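Local atomic coordinates of histone FOLD protein (Methanopyrus kandleri, PDB entry 1F1E), a protein that is an archaeal histone with two histone folds in one chain, probably binding and compacting DNA as archaeal histones do. Residues L23-D26 / A27-I31. Numbering follows the deposited sequence.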
# COMPACT_ATOMS: atom_id res chain seq x y z
N LEU A 23 22.29 7.57 -13.74
CA LEU A 23 21.04 6.84 -13.97
C LEU A 23 21.13 6.11 -15.29
O LEU A 23 21.35 6.76 -16.34
CB LEU A 23 19.88 7.83 -13.93
CG LEU A 23 18.46 7.25 -13.93
CD1 LEU A 23 18.23 6.35 -12.70
CD2 LEU A 23 17.47 8.38 -14.01
N SER A 24 21.04 4.78 -15.27
CA SER A 24 21.14 4.07 -16.55
C SER A 24 19.84 4.17 -17.37
O SER A 24 18.76 4.51 -16.90
CB SER A 24 21.45 2.60 -16.29
OG SER A 24 20.40 1.93 -15.66
N GLN A 25 19.97 3.81 -18.66
CA GLN A 25 18.79 3.78 -19.51
C GLN A 25 17.79 2.75 -19.00
O GLN A 25 16.60 3.01 -19.09
CB GLN A 25 19.34 3.40 -20.90
CG GLN A 25 18.52 3.83 -22.08
CD GLN A 25 18.11 5.29 -21.93
OE1 GLN A 25 18.92 6.20 -22.18
NE2 GLN A 25 16.86 5.48 -21.53
N ASP A 26 18.20 1.58 -18.51
CA ASP A 26 17.18 0.57 -18.11
C ASP A 26 16.41 1.04 -16.88
O ASP A 26 15.25 0.70 -16.66
CB ASP A 26 17.75 -0.81 -17.91
CG ASP A 26 18.86 -1.09 -16.98
OD1 ASP A 26 19.39 -0.19 -16.28
OD2 ASP A 26 19.23 -2.28 -17.00
N ALA A 27 16.97 1.89 -16.06
CA ALA A 27 16.40 2.55 -14.93
C ALA A 27 15.41 3.57 -15.45
O ALA A 27 14.30 3.61 -14.91
CB ALA A 27 17.44 3.21 -14.07
N LYS A 28 15.80 4.34 -16.45
CA LYS A 28 14.83 5.28 -16.99
C LYS A 28 13.67 4.49 -17.57
O LYS A 28 12.50 4.85 -17.43
CB LYS A 28 15.50 6.19 -18.03
CG LYS A 28 16.62 7.02 -17.48
CD LYS A 28 17.39 7.80 -18.53
CE LYS A 28 18.69 8.33 -17.99
NZ LYS A 28 19.43 9.21 -18.93
N ASP A 29 13.93 3.39 -18.29
CA ASP A 29 12.88 2.60 -18.89
C ASP A 29 11.87 2.16 -17.82
O ASP A 29 10.64 2.21 -17.98
CB ASP A 29 13.41 1.35 -19.52
CG ASP A 29 14.11 1.30 -20.83
OD1 ASP A 29 13.95 2.25 -21.59
OD2 ASP A 29 14.83 0.30 -21.06
N THR A 30 12.50 1.73 -16.72
CA THR A 30 11.60 1.25 -15.63
C THR A 30 10.66 2.29 -15.07
O THR A 30 9.46 2.08 -14.87
CB THR A 30 12.44 0.64 -14.53
OG1 THR A 30 13.21 -0.45 -15.10
CG2 THR A 30 11.58 0.01 -13.46
N ILE A 31 11.24 3.45 -14.79
CA ILE A 31 10.47 4.57 -14.21
C ILE A 31 9.50 5.13 -15.23
O ILE A 31 8.44 5.60 -14.83
CB ILE A 31 11.34 5.68 -13.60
CG1 ILE A 31 12.22 6.42 -14.58
CG2 ILE A 31 12.24 5.17 -12.45
CD1 ILE A 31 12.97 7.63 -14.04
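Lys28 sets CG anti to its carbonyl carbon (chi1 -61°) and runs extended, carrying the chain back over the first turn past the Ser24 and Leu23 carbonyls, while Leu23, with CG anti to the backbone N (chi1 -171°), spreads its two methyls over Ala27 and Lys28. CD2 of Leu23 rests on CG of Lys28 at 3.8 Å, and Leu23 CD1 meets the Ala27 methyl CB at 3.5 Å; a small residue suits this buried spot. In one conformer Gln25, bent at chi2, crosses the lysine chain, NE2 3.8 Å from Lys28 CB. An alanine in place of Lys28 would probably uncover the Leu23 methyl CD2 and take from Glu11 its distant lysine partner. Ser24 holds the N-cap position, and its carbonyl O accepts the Lys28 N-H at 3.0 Å, opening the helical bonding that Asp29 N continues to Gln25 O at 2.8 Å. Asp26 O is gripped twice by Thr30, by OG1 at 2.8 Å and by N from the opposite face of the carbonyl plane; the threonine thus satisfies its hydroxyl proton on the helix backbone. Here begins helix 25-51, the long central helix of a histone fold. Ser24 OG bonds to the Val135 carbonyl of strand 134-135, paired in parallel with 22-23, and Asp26 OD1 accepts the Gly137 N-H starting helix 137-147; Ala27 and Thr30 meet Val140, and Leu23 and Ile31 pack on Phe14 of helix 7-15.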